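Local coordinates for ssDNA binding protein (Pyrococcus furiosus, PDB 4PSM) that binds single-stranded DNA, probably enclosing it in a tunnel system formed between its subunits, at residues G8-S13 / E101-E106; N17-V22 / G41-I46; A25-K30 / G73-N78; Q52-K57 / L82-Y87. One frame throughout, in Å; residues are numbered along the deposited sequence.

Strands 4-11 and 74-87, which flank the middle strand 61-71 in one sheet, and helices 15-26, 33-53 and 93-141 supply all four contacts. Interaction 2 is the buried one, valine and leucine methyls and an asparagine oxygen between the two shorter helices. It touches interaction 3, where L43 packs on W77, and both lie against the fourth subunit. Interactions 1 and 3 are partly buried but unlike in chemistry: water and charge at the long helix, methyl against methyl where the loop after helix 15-26 meets strand 74-87. Interaction 4 is a surface contact, its centre about 21 Å from the centre of the chain, and touches interaction 1 through A12 and F9. Interactions 2, 3 and 4 all nest inside the loop closed by interaction 1.

Interaction 1 of 4, residues G8-S13 / E101-E106; sequences GFVRAS and EVEHME. With SO4 (sulfate ion), chain E.
E103 reaches from the long helix 93-141, predicted to be a coiled coil, to the end of strand 4-11, lying against V10, R11 and S13. Its CG stands anti to the backbone N (chi1 -153°) and the chain then bends at chi2, which turns the carboxylate toward the strand. OE2 approaches S13 OG to 3.6 Å, a contact rather than a hydrogen bond, while OE1 lies 4.3 Å from R11 CB. The strand and the glutamate are joined by a water that accepts from R11 N and donates to E103 OE1 at 3.3 Å.

R11 runs extended from CG to NE past the carboxylate. NH1 gives a bent bond of 2.7 Å to S13 OG, with the hydroxyl 17° out of the guanidinium plane; this ties the arginine to the short 3-10 turn. E103 OE2 stays 5.7 Å from R11 NH1, so the opposite charges lie near each other without closing a salt bridge. One turn on, E106 makes a salt bridge to R21. The far edge of the guanidinium holds a sulfate, probably from the crystallisation liquor: NH1 bonds O4, and NH2 bonds the in-plane O3 at 2.9 Å.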
loop_
_atom_site.group_PDB
_atom_site.type_symbol
_atom_site.label_atom_id
_atom_site.label_comp_id
_atom_site.label_asym_id
_atom_site.label_seq_id
_atom_site.Cartn_x
_atom_site.Cartn_y
_atom_site.Cartn_z
ATOM N N GLY A 8 -26.039 -24.627 11.094
ATOM C CA GLY A 8 -25.694 -25.917 10.527
ATOM C C GLY A 8 -24.991 -26.673 11.631
ATOM O O GLY A 8 -25.021 -26.245 12.792
ATOM N N PHE A 9 -24.355 -27.789 11.295
ATOM C CA PHE A 9 -23.671 -28.573 12.322
ATOM C C PHE A 9 -22.479 -27.815 12.886
ATOM O O PHE A 9 -21.673 -27.256 12.147
ATOM C CB PHE A 9 -23.214 -29.929 11.783
ATOM C CG PHE A 9 -24.336 -30.843 11.412
ATOM C CD1 PHE A 9 -25.085 -31.477 12.398
ATOM C CD2 PHE A 9 -24.638 -31.082 10.086
ATOM C CE1 PHE A 9 -26.123 -32.337 12.066
ATOM C CE2 PHE A 9 -25.680 -31.942 9.746
ATOM C CZ PHE A 9 -26.425 -32.570 10.740
ATOM N N VAL A 10 -22.366 -27.808 14.203
ATOM C CA VAL A 10 -21.226 -27.193 14.848
ATOM C C VAL A 10 -20.954 -27.842 16.203
ATOM O O VAL A 10 -21.872 -28.101 16.983
ATOM C CB VAL A 10 -21.415 -25.658 15.037
ATOM C CG1 VAL A 10 -22.480 -25.373 16.103
ATOM C CG2 VAL A 10 -20.072 -24.990 15.402
ATOM N N ARG A 11 -19.683 -28.124 16.462
ATOM C CA ARG A 11 -19.266 -28.600 17.766
ATOM C C ARG A 11 -19.721 -27.582 18.800
ATOM O O ARG A 11 -19.575 -26.381 18.599
ATOM C CB ARG A 11 -17.752 -28.758 17.798
ATOM C CG ARG A 11 -17.226 -29.594 18.945
ATOM C CD ARG A 11 -15.773 -29.926 18.704
ATOM N NE ARG A 11 -15.248 -30.886 19.665
ATOM C CZ ARG A 11 -14.713 -30.557 20.832
ATOM N NH1 ARG A 11 -14.636 -29.282 21.192
ATOM N NH2 ARG A 11 -14.255 -31.506 21.637
ATOM N N ALA A 12 -20.295 -28.071 19.889
ATOM C CA ALA A 12 -20.876 -27.212 20.907
ATOM C C ALA A 12 -19.862 -26.192 21.413
ATOM O O ALA A 12 -20.198 -25.024 21.600
ATOM C CB ALA A 12 -21.429 -28.050 22.064
ATOM N N SER A 13 -18.630 -26.652 21.624
ATOM C CA SER A 13 -17.531 -25.813 22.102
ATOM C C SER A 13 -17.434 -24.485 21.344
ATOM O O SER A 13 -17.101 -23.461 21.922
ATOM C CB SER A 13 -16.205 -26.570 21.971
ATOM O OG SER A 13 -15.975 -26.951 20.624
ATOM N N GLU A 101 -12.608 -31.597 13.735
ATOM C CA GLU A 101 -11.661 -31.306 12.667
ATOM C C GLU A 101 -11.917 -29.909 12.104
ATOM O O GLU A 101 -10.985 -29.146 11.883
ATOM C CB GLU A 101 -11.755 -32.352 11.556
ATOM C CG GLU A 101 -11.373 -33.755 12.017
ATOM C CD GLU A 101 -11.473 -34.798 10.919
ATOM O OE1 GLU A 101 -12.200 -34.564 9.926
ATOM O OE2 GLU A 101 -10.815 -35.851 11.060
ATOM N N VAL A 102 -13.182 -29.578 11.872
ATOM C CA VAL A 102 -13.542 -28.251 11.398
ATOM C C VAL A 102 -13.059 -27.188 12.370
ATOM O O VAL A 102 -12.401 -26.225 11.979
ATOM C CB VAL A 102 -15.057 -28.099 11.228
ATOM C CG1 VAL A 102 -15.444 -26.629 11.332
ATOM C CG2 VAL A 102 -15.496 -28.696 9.900
ATOM N N GLU A 103 -13.391 -27.380 13.641
ATOM C CA GLU A 103 -12.998 -26.454 14.689
ATOM C C GLU A 103 -11.490 -26.216 14.660
ATOM O O GLU A 103 -11.019 -25.096 14.846
ATOM C CB GLU A 103 -13.411 -27.019 16.047
ATOM C CG GLU A 103 -13.661 -25.982 17.126
ATOM C CD GLU A 103 -15.014 -25.306 16.992
ATOM O OE1 GLU A 103 -15.674 -25.463 15.937
ATOM O OE2 GLU A 103 -15.422 -24.623 17.956
ATOM N N HIS A 104 -10.739 -27.281 14.420
ATOM C CA HIS A 104 -9.284 -27.212 14.415
ATOM C C HIS A 104 -8.764 -26.453 13.199
ATOM O O HIS A 104 -7.869 -25.618 13.320
ATOM C CB HIS A 104 -8.675 -28.619 14.459
ATOM C CG HIS A 104 -7.607 -28.785 15.496
ATOM N ND1 HIS A 104 -7.289 -30.006 16.051
ATOM C CD2 HIS A 104 -6.784 -27.880 16.080
ATOM C CE1 HIS A 104 -6.316 -29.848 16.932
ATOM N NE2 HIS A 104 -5.993 -28.567 16.968
HETATM N N MSE A 105 -9.323 -26.746 12.029
HETATM C CA MSE A 105 -8.914 -26.056 10.814
HETATM C C MSE A 105 -9.154 -24.557 10.960
HETATM O O MSE A 105 -8.424 -23.734 10.394
HETATM C CB MSE A 105 -9.646 -26.597 9.579
HETATM C CG MSE A 105 -9.162 -25.965 8.269
HETATM SE SE MSE A 105 -9.135 -27.162 6.720
HETATM C CE MSE A 105 -7.824 -26.205 5.619
ATOM N N GLU A 106 -10.173 -24.213 11.738
ATOM C CA GLU A 106 -10.541 -22.822 11.957
ATOM C C GLU A 106 -9.585 -22.111 12.894
ATOM O O GLU A 106 -9.325 -20.927 12.725
ATOM C CB GLU A 106 -11.954 -22.732 12.514
ATOM C CG GLU A 106 -13.016 -23.232 11.562
ATOM C CD GLU A 106 -14.407 -23.002 12.100
ATOM O OE1 GLU A 106 -14.549 -22.889 13.339
ATOM O OE2 GLU A 106 -15.352 -22.917 11.285
HETATM S S SO4 E . -11.886 -29.764 23.914
HETATM O O1 SO4 E . -11.091 -29.617 25.132
HETATM O O2 SO4 E . -11.009 -29.695 22.746
HETATM O O3 SO4 E . -12.588 -31.046 23.938
HETATM O O4 SO4 E . -12.871 -28.693 23.845
HETATM O O HOH W 1 -17.570 -27.518 14.273
#

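Interaction 2 of 4, residues N17-V22 / G41-I46; sequences NKVRRV and GELNKI
V19 of helix 15-26 and N44 of helix 33-53 point at each other from opposite directions, at the place where this helix pair comes closest between the two segments; the CA atoms of V19 and N44 are 7.5 Å apart. The two helices form a helical layer beside the antiparallel sheet of this ThermoDBP-related fold. The asparagine presents its carbonyl oxygen to the valine: OD1 lies 3.3 Å from V19 CB, and both methyls, CG1 and CG2, stay close to the same oxygen. This is a polar atom set against a branched apolar side chain, with no hydrogen bond between the two segments. N44 CG sits anti to the carbonyl carbon (chi1 -72°), which carries the amide across to helix 15-26. There its ND2 makes a weak hydrogen bond to A16 O, which may favour the rotation that leaves OD1 against the valine.

L43, the preceding residue, meets V19 differently. The two side chains lie roughly perpendicular and touch methyl to methyl. L43 also packs against W77 of strand 74-87, while V19 touches T7 of strand 4-11, so the helix pair is wedged onto the sheet. Y15 OH adds a bond to the N44 backbone oxygen. Across the valine-leucine junction the touching atoms are V19 CG1 and L43 CD2, 4.1 Å apart.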
loop_
_atom_site.group_PDB
_atom_site.type_symbol
_atom_site.label_atom_id
_atom_site.label_comp_id
_atom_site.label_asym_id
_atom_site.label_seq_id
_atom_site.Cartn_x
_atom_site.Cartn_y
_atom_site.Cartn_z
ATOM N N ASN A 17 -19.162 -18.569 18.649
ATOM C CA ASN A 17 -18.491 -17.953 17.508
ATOM C C ASN A 17 -19.255 -18.173 16.201
ATOM O O ASN A 17 -19.335 -17.279 15.357
ATOM C CB ASN A 17 -17.050 -18.465 17.362
ATOM C CG ASN A 17 -16.102 -17.861 18.383
ATOM O OD1 ASN A 17 -16.288 -16.731 18.829
ATOM N ND2 ASN A 17 -15.070 -18.616 18.753
ATOM N N LYS A 18 -19.816 -19.366 16.031
ATOM C CA LYS A 18 -20.502 -19.683 14.790
ATOM C C LYS A 18 -21.766 -18.847 14.641
ATOM O O LYS A 18 -22.087 -18.363 13.552
ATOM C CB LYS A 18 -20.834 -21.174 14.709
ATOM C CG LYS A 18 -21.445 -21.576 13.375
ATOM C CD LYS A 18 -20.467 -21.324 12.229
ATOM C CE LYS A 18 -20.942 -21.956 10.927
ATOM N NZ LYS A 18 -21.069 -23.439 11.034
ATOM N N VAL A 19 -22.486 -18.687 15.744
ATOM C CA VAL A 19 -23.675 -17.862 15.747
ATOM C C VAL A 19 -23.306 -16.455 15.274
ATOM O O VAL A 19 -23.915 -15.918 14.350
ATOM C CB VAL A 19 -24.316 -17.817 17.151
ATOM C CG1 VAL A 19 -25.334 -16.690 17.249
ATOM C CG2 VAL A 19 -24.955 -19.146 17.467
ATOM N N ARG A 20 -22.286 -15.877 15.898
ATOM C CA ARG A 20 -21.889 -14.512 15.592
ATOM C C ARG A 20 -21.462 -14.373 14.132
ATOM O O ARG A 20 -21.800 -13.398 13.464
ATOM C CB ARG A 20 -20.768 -14.057 16.517
ATOM C CG ARG A 20 -20.606 -12.529 16.574
ATOM C CD ARG A 20 -19.402 -12.130 17.427
ATOM N NE ARG A 20 -18.150 -12.503 16.768
ATOM C CZ ARG A 20 -16.941 -12.267 17.269
ATOM N NH1 ARG A 20 -16.817 -11.663 18.442
ATOM N NH2 ARG A 20 -15.855 -12.637 16.597
ATOM N N ARG A 21 -20.733 -15.367 13.634
ATOM C CA ARG A 21 -20.276 -15.353 12.252
ATOM C C ARG A 21 -21.434 -15.335 11.272
ATOM O O ARG A 21 -21.454 -14.530 10.338
ATOM C CB ARG A 21 -19.334 -16.517 11.984
ATOM C CG ARG A 21 -17.999 -16.346 12.676
ATOM C CD ARG A 21 -17.210 -17.627 12.695
ATOM N NE ARG A 21 -17.174 -18.266 11.388
ATOM C CZ ARG A 21 -16.643 -19.462 11.181
ATOM N NH1 ARG A 21 -16.119 -20.117 12.205
ATOM N NH2 ARG A 21 -16.634 -19.998 9.965
ATOM N N VAL A 22 -22.406 -16.211 11.502
ATOM C CA VAL A 22 -23.571 -16.305 10.633
ATOM C C VAL A 22 -24.370 -15.014 10.697
ATOM O O VAL A 22 -24.816 -14.491 9.676
ATOM C CB VAL A 22 -24.464 -17.489 11.036
ATOM C CG1 VAL A 22 -25.680 -17.592 10.106
ATOM C CG2 VAL A 22 -23.652 -18.762 10.999
ATOM N N GLY A 41 -24.213 -11.795 21.470
ATOM C CA GLY A 41 -23.817 -12.004 22.851
ATOM C C GLY A 41 -25.014 -12.411 23.688
ATOM O O GLY A 41 -24.927 -13.309 24.516
ATOM N N GLU A 42 -26.142 -11.750 23.454
ATOM C CA GLU A 42 -27.365 -12.038 24.188
ATOM C C GLU A 42 -27.860 -13.454 23.895
ATOM O O GLU A 42 -28.077 -14.241 24.807
ATOM C CB GLU A 42 -28.449 -11.020 23.847
ATOM C CG GLU A 42 -28.095 -9.583 24.187
ATOM C CD GLU A 42 -29.220 -8.617 23.861
ATOM O OE1 GLU A 42 -29.079 -7.413 24.163
ATOM O OE2 GLU A 42 -30.247 -9.061 23.305
ATOM N N LEU A 43 -28.029 -13.773 22.618
ATOM C CA LEU A 43 -28.487 -15.087 22.206
ATOM C C LEU A 43 -27.584 -16.195 22.750
ATOM O O LEU A 43 -28.055 -17.190 23.298
ATOM C CB LEU A 43 -28.588 -15.166 20.681
ATOM C CG LEU A 43 -29.092 -16.510 20.152
ATOM C CD1 LEU A 43 -30.350 -16.984 20.871
ATOM C CD2 LEU A 43 -29.235 -16.567 18.636
ATOM N N ASN A 44 -26.282 -16.009 22.606
ATOM C CA ASN A 44 -25.313 -16.997 23.058
ATOM C C ASN A 44 -25.375 -17.198 24.562
ATOM O O ASN A 44 -25.064 -18.277 25.068
ATOM C CB ASN A 44 -23.887 -16.619 22.606
ATOM C CG ASN A 44 -23.683 -16.809 21.108
ATOM O OD1 ASN A 44 -24.361 -17.630 20.495
ATOM N ND2 ASN A 44 -22.759 -16.045 20.512
ATOM N N LYS A 45 -25.758 -16.145 25.276
ATOM C CA LYS A 45 -25.954 -16.235 26.717
ATOM C C LYS A 45 -27.097 -17.213 26.999
ATOM O O LYS A 45 -26.971 -18.122 27.812
ATOM C CB LYS A 45 -26.280 -14.855 27.287
ATOM C CG LYS A 45 -25.119 -14.159 27.979
ATOM C CD LYS A 45 -25.113 -14.457 29.478
ATOM C CE LYS A 45 -26.357 -13.903 30.170
ATOM N NZ LYS A 45 -26.367 -14.170 31.637
ATOM N N ILE A 46 -28.206 -17.020 26.296
ATOM C CA ILE A 46 -29.382 -17.851 26.428
ATOM C C ILE A 46 -29.084 -19.281 25.995
ATOM O O ILE A 46 -29.395 -20.237 26.704
ATOM C CB ILE A 46 -30.535 -17.278 25.590
ATOM C CG1 ILE A 46 -31.003 -15.945 26.181
ATOM C CG2 ILE A 46 -31.676 -18.275 25.492
ATOM C CD1 ILE A 46 -31.986 -15.187 25.301
#

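Interaction 3 of 4, residues A25-K30 / G73-N78; sequences AITRGK and GKIVWN
T27 touches I75 where helix 15-26 gives out and strand 74-87 begins, so this contact joins the end of that helix to the start of an outer strand of the antiparallel sheet. Going along 25-30, I26, in the last turn of the helix, packs on F68 and L5 of the neighbouring strands. T27 follows with its methyl turned to the strand: CG2 lies 3.9 Å from I75 CD1, and the two side chains are set nearly perpendicular. Its hydroxyl sits between the backbone N and the carbonyl carbon (chi1 60°) and is bonded to L23 O, one turn back in the helix; with OG1 tied there, the methyl is the branch that faces the isoleucine.

R28 leads to the fourth subunit, where it pairs with E140 of that chain. G29, with positive phi, turns the backbone, and K30 N then bonds T27 O at 2.7 Å, closing the turn. K30 brings its carbonyl to the other segment: K30 O is 4.3 Å from G73 CA, a backbone touch that sets the loop beside the hairpin turn joining strands 61-71 and 74-87.

I75 is shared. It packs also on L23, A39 and F68, and its other branch lies on W77 of its own strand: I75 CG2 sits over the centre of the W77 ring, 3.9 Å above the plane.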
loop_
_atom_site.group_PDB
_atom_site.type_symbol
_atom_site.label_atom_id
_atom_site.label_comp_id
_atom_site.label_asym_id
_atom_site.label_seq_id
_atom_site.Cartn_x
_atom_site.Cartn_y
_atom_site.Cartn_z
ATOM N N ALA A 25 -22.852 -12.273 8.667
ATOM C CA ALA A 25 -23.001 -12.507 7.238
ATOM C C ALA A 25 -24.396 -12.153 6.721
ATOM O O ALA A 25 -24.536 -11.581 5.639
ATOM C CB ALA A 25 -22.645 -13.947 6.900
ATOM N N ILE A 26 -25.426 -12.476 7.499
ATOM C CA ILE A 26 -26.800 -12.286 7.039
ATOM C C ILE A 26 -27.375 -10.897 7.328
ATOM O O ILE A 26 -28.355 -10.490 6.709
ATOM C CB ILE A 26 -27.746 -13.386 7.581
ATOM C CG1 ILE A 26 -27.923 -13.260 9.097
ATOM C CG2 ILE A 26 -27.224 -14.776 7.204
ATOM C CD1 ILE A 26 -28.651 -14.445 9.722
ATOM N N THR A 27 -26.770 -10.169 8.262
ATOM C CA THR A 27 -27.218 -8.809 8.559
ATOM C C THR A 27 -26.341 -7.776 7.856
ATOM O O THR A 27 -26.545 -6.576 8.003
ATOM C CB THR A 27 -27.200 -8.525 10.068
ATOM O OG1 THR A 27 -25.867 -8.678 10.564
ATOM C CG2 THR A 27 -28.117 -9.474 10.800
ATOM N N ARG A 28 -25.364 -8.263 7.098
ATOM C CA ARG A 28 -24.421 -7.419 6.375
ATOM C C ARG A 28 -25.107 -6.213 5.734
ATOM O O ARG A 28 -26.056 -6.359 4.961
ATOM C CB ARG A 28 -23.701 -8.262 5.320
ATOM C CG ARG A 28 -22.657 -7.548 4.482
ATOM C CD ARG A 28 -21.544 -6.942 5.302
ATOM N NE ARG A 28 -20.830 -7.847 6.145
ATOM C CZ ARG A 28 -20.262 -7.637 7.328
ATOM N NH1 ARG A 28 -19.639 -8.674 7.841
ATOM N NH2 ARG A 28 -20.299 -6.492 8.003
ATOM N N GLY A 29 -24.636 -5.018 6.078
ATOM C CA GLY A 29 -25.169 -3.803 5.498
ATOM C C GLY A 29 -26.440 -3.326 6.171
ATOM O O GLY A 29 -26.753 -2.133 6.167
ATOM N N LYS A 30 -27.180 -4.263 6.753
ATOM C CA LYS A 30 -28.444 -3.942 7.404
ATOM C C LYS A 30 -28.246 -3.465 8.846
ATOM O O LYS A 30 -29.145 -2.879 9.440
ATOM C CB LYS A 30 -29.378 -5.157 7.380
ATOM C CG LYS A 30 -29.689 -5.692 5.991
ATOM C CD LYS A 30 -30.617 -6.893 6.070
ATOM C CE LYS A 30 -30.975 -7.414 4.687
ATOM N NZ LYS A 30 -31.921 -8.564 4.759
ATOM N N GLY A 73 -32.674 -0.890 12.790
ATOM C CA GLY A 73 -31.280 -1.293 12.813
ATOM C C GLY A 73 -30.899 -2.082 14.051
ATOM O O GLY A 73 -29.723 -2.185 14.391
ATOM N N LYS A 74 -31.899 -2.638 14.730
ATOM C CA LYS A 74 -31.657 -3.443 15.927
ATOM C C LYS A 74 -32.135 -4.871 15.722
ATOM O O LYS A 74 -33.236 -5.101 15.233
ATOM C CB LYS A 74 -32.362 -2.840 17.144
ATOM C CG LYS A 74 -31.773 -1.529 17.624
ATOM C CD LYS A 74 -30.677 -1.765 18.646
ATOM C CE LYS A 74 -30.198 -0.453 19.246
ATOM N NZ LYS A 74 -29.279 -0.673 20.396
ATOM N N ILE A 75 -31.303 -5.834 16.093
ATOM C CA ILE A 75 -31.687 -7.235 15.980
ATOM C C ILE A 75 -32.577 -7.634 17.155
ATOM O O ILE A 75 -32.156 -7.592 18.314
ATOM C CB ILE A 75 -30.455 -8.166 15.902
ATOM C CG1 ILE A 75 -29.612 -7.834 14.668
ATOM C CG2 ILE A 75 -30.884 -9.629 15.865
ATOM C CD1 ILE A 75 -28.306 -8.582 14.600
ATOM N N VAL A 76 -33.816 -8.000 16.854
ATOM C CA VAL A 76 -34.731 -8.469 17.888
ATOM C C VAL A 76 -34.971 -9.968 17.725
ATOM O O VAL A 76 -35.563 -10.430 16.746
ATOM C CB VAL A 76 -36.061 -7.654 17.936
ATOM C CG1 VAL A 76 -35.821 -6.204 17.512
ATOM C CG2 VAL A 76 -37.140 -8.294 17.087
ATOM N N TRP A 77 -34.461 -10.738 18.673
ATOM C CA TRP A 77 -34.597 -12.177 18.601
ATOM C C TRP A 77 -36.038 -12.559 18.884
ATOM O O TRP A 77 -36.741 -11.867 19.618
ATOM C CB TRP A 77 -33.668 -12.866 19.601
ATOM C CG TRP A 77 -32.208 -12.629 19.346
ATOM C CD1 TRP A 77 -31.336 -11.945 20.143
ATOM C CD2 TRP A 77 -31.449 -13.080 18.215
ATOM N NE1 TRP A 77 -30.077 -11.946 19.582
ATOM C CE2 TRP A 77 -30.121 -12.633 18.398
ATOM C CE3 TRP A 77 -31.762 -13.819 17.066
ATOM C CZ2 TRP A 77 -29.110 -12.902 17.479
ATOM C CZ3 TRP A 77 -30.758 -14.079 16.150
ATOM C CH2 TRP A 77 -29.446 -13.620 16.362
ATOM N N ASN A 78 -36.477 -13.648 18.269
ATOM C CA ASN A 78 -37.729 -14.292 18.632
ATOM C C ASN A 78 -37.396 -15.586 19.361
ATOM O O ASN A 78 -37.272 -16.647 18.746
ATOM C CB ASN A 78 -38.567 -14.576 17.389
ATOM C CG ASN A 78 -39.859 -15.299 17.711
ATOM O OD1 ASN A 78 -40.282 -15.362 18.868
ATOM N ND2 ASN A 78 -40.496 -15.850 16.686
#

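Interaction 4 of 4, residues Q52-K57 / L82-Y87; sequences QEMGVK and LEIETY
This is a largely apolar surface contact, where the loop leaving helix 33-53 folds back over strand 74-87, an outermost strand of the three-stranded antiparallel sheet within this chain. The helix ends in a Schellman motif: G55 takes positive phi, with two bonds back into the last turn, one of them G55 N to Q52 O at 3.1 Å. M54 before this glycine and V56 after it meet alternate strand residues, I84 and T86, whose CB atoms face the loop while those of E83 and E85 face away.

M54, a selenomethionine, extends across to I84. Its SE lies 4.3 Å from I84 CG2, and its CE reaches 4.3 Å from I84 O, so the end of the chain lies on both the isoleucine branch and the strand backbone. I84 also packs on K50 and L51 of helix 33-53. V56 and T86 run alongside each other, pointing opposite ways. T86 OG1 stands anti to its own N (chi1 164°), and this brings the hydroxyl rather than the methyl to V56 CG2, at 4.1 Å. V56 also packs on A12, joining the loop to the turn just after strand 4-11.

On the strand's other face Y87, edge-to-face with F9, donates from OH to E85 OE1 at 2.8 Å, meeting that oxygen from 45° out of the carboxylate plane.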
loop_
_atom_site.group_PDB
_atom_site.type_symbol
_atom_site.label_atom_id
_atom_site.label_comp_id
_atom_site.label_asym_id
_atom_site.label_seq_id
_atom_site.Cartn_x
_atom_site.Cartn_y
_atom_site.Cartn_z
ATOM N N GLN A 52 -26.433 -25.992 28.988
ATOM C CA GLN A 52 -26.139 -26.462 30.337
ATOM C C GLN A 52 -27.277 -27.348 30.842
ATOM O O GLN A 52 -27.054 -28.451 31.329
ATOM C CB GLN A 52 -25.953 -25.284 31.293
ATOM C CG GLN A 52 -24.517 -24.818 31.472
ATOM C CD GLN A 52 -24.362 -23.867 32.647
ATOM O OE1 GLN A 52 -25.347 -23.431 33.245
ATOM N NE2 GLN A 52 -23.121 -23.550 32.991
ATOM N N GLU A 53 -28.499 -26.847 30.717
ATOM C CA GLU A 53 -29.679 -27.547 31.181
ATOM C C GLU A 53 -29.838 -28.871 30.439
ATOM O O GLU A 53 -30.322 -29.846 31.000
ATOM C CB GLU A 53 -30.919 -26.671 30.978
ATOM C CG GLU A 53 -32.096 -27.034 31.871
ATOM C CD GLU A 53 -31.887 -26.609 33.314
ATOM O OE1 GLU A 53 -31.948 -25.392 33.590
ATOM O OE2 GLU A 53 -31.661 -27.490 34.171
HETATM N N MSE A 54 -29.417 -28.903 29.181
HETATM C CA MSE A 54 -29.614 -30.077 28.340
HETATM C C MSE A 54 -28.522 -31.124 28.514
HETATM O O MSE A 54 -28.550 -32.164 27.860
HETATM C CB MSE A 54 -29.690 -29.667 26.874
HETATM C CG MSE A 54 -31.028 -29.116 26.454
HETATM SE SE MSE A 54 -30.877 -28.170 24.761
HETATM C CE MSE A 54 -32.773 -28.005 24.323
ATOM N N GLY A 55 -27.565 -30.855 29.392
ATOM C CA GLY A 55 -26.463 -31.777 29.607
ATOM C C GLY A 55 -25.567 -31.916 28.385
ATOM O O GLY A 55 -24.948 -32.961 28.164
ATOM N N VAL A 56 -25.489 -30.860 27.581
ATOM C CA VAL A 56 -24.635 -30.882 26.398
ATOM C C VAL A 56 -23.174 -30.660 26.764
ATOM O O VAL A 56 -22.837 -29.720 27.479
ATOM C CB VAL A 56 -25.069 -29.844 25.359
ATOM C CG1 VAL A 56 -24.156 -29.904 24.157
ATOM C CG2 VAL A 56 -26.505 -30.094 24.939
ATOM N N LYS A 57 -22.316 -31.561 26.304
ATOM C CA LYS A 57 -20.875 -31.424 26.481
ATOM C C LYS A 57 -20.296 -30.631 25.311
ATOM O O LYS A 57 -20.968 -30.423 24.300
ATOM C CB LYS A 57 -20.227 -32.804 26.541
ATOM C CG LYS A 57 -20.779 -33.705 27.635
ATOM C CD LYS A 57 -19.972 -33.576 28.917
ATOM C CE LYS A 57 -18.542 -34.055 28.713
ATOM N NZ LYS A 57 -17.702 -33.865 29.927
ATOM N N LEU A 82 -36.423 -20.326 18.679
ATOM C CA LEU A 82 -35.114 -20.943 18.883
ATOM C C LEU A 82 -35.187 -22.457 18.986
ATOM O O LEU A 82 -35.907 -23.005 19.823
ATOM C CB LEU A 82 -34.429 -20.399 20.132
ATOM C CG LEU A 82 -33.091 -21.078 20.414
ATOM C CD1 LEU A 82 -32.078 -20.721 19.333
ATOM C CD2 LEU A 82 -32.570 -20.726 21.797
ATOM N N GLU A 83 -34.422 -23.125 18.133
ATOM C CA GLU A 83 -34.319 -24.573 18.159
ATOM C C GLU A 83 -32.864 -24.980 18.341
ATOM O O GLU A 83 -31.971 -24.472 17.667
ATOM C CB GLU A 83 -34.889 -25.180 16.877
ATOM C CG GLU A 83 -35.712 -24.208 16.044
ATOM C CD GLU A 83 -36.598 -24.906 15.030
ATOM O OE1 GLU A 83 -36.345 -24.767 13.815
ATOM O OE2 GLU A 83 -37.554 -25.591 15.451
ATOM N N ILE A 84 -32.630 -25.885 19.278
ATOM C CA ILE A 84 -31.303 -26.428 19.493
ATOM C C ILE A 84 -31.335 -27.947 19.319
ATOM O O ILE A 84 -31.698 -28.677 20.240
ATOM C CB ILE A 84 -30.769 -26.098 20.897
ATOM C CG1 ILE A 84 -30.832 -24.595 21.163
ATOM C CG2 ILE A 84 -29.348 -26.615 21.059
ATOM C CD1 ILE A 84 -30.338 -24.207 22.537
ATOM N N GLU A 85 -30.976 -28.412 18.128
ATOM C CA GLU A 85 -30.790 -29.833 17.888
ATOM C C GLU A 85 -29.446 -30.255 18.450
ATOM O O GLU A 85 -28.436 -29.586 18.243
ATOM C CB GLU A 85 -30.857 -30.132 16.397
ATOM C CG GLU A 85 -32.183 -29.751 15.756
ATOM C CD GLU A 85 -32.168 -29.911 14.248
ATOM O OE1 GLU A 85 -31.103 -30.267 13.701
ATOM O OE2 GLU A 85 -33.216 -29.680 13.610
ATOM N N THR A 86 -29.435 -31.366 19.172
ATOM C CA THR A 86 -28.210 -31.845 19.797
ATOM C C THR A 86 -27.818 -33.221 19.268
ATOM O O THR A 86 -28.670 -34.014 18.888
ATOM C CB THR A 86 -28.340 -31.886 21.329
ATOM O OG1 THR A 86 -27.289 -32.688 21.876
ATOM C CG2 THR A 86 -29.682 -32.478 21.731
ATOM N N TYR A 87 -26.522 -33.493 19.238
ATOM C CA TYR A 87 -26.026 -34.771 18.751
ATOM C C TYR A 87 -24.876 -35.240 19.620
ATOM O O TYR A 87 -23.773 -34.709 19.528
ATOM C CB TYR A 87 -25.585 -34.645 17.297
ATOM C CG TYR A 87 -26.683 -34.127 16.405
ATOM C CD1 TYR A 87 -27.540 -34.997 15.751
ATOM C CD2 TYR A 87 -26.876 -32.761 16.232
ATOM C CE1 TYR A 87 -28.553 -34.525 14.939
ATOM C CE2 TYR A 87 -27.891 -32.281 15.423
ATOM C CZ TYR A 87 -28.725 -33.172 14.780
ATOM O OH TYR A 87 -29.736 -32.711 13.974
#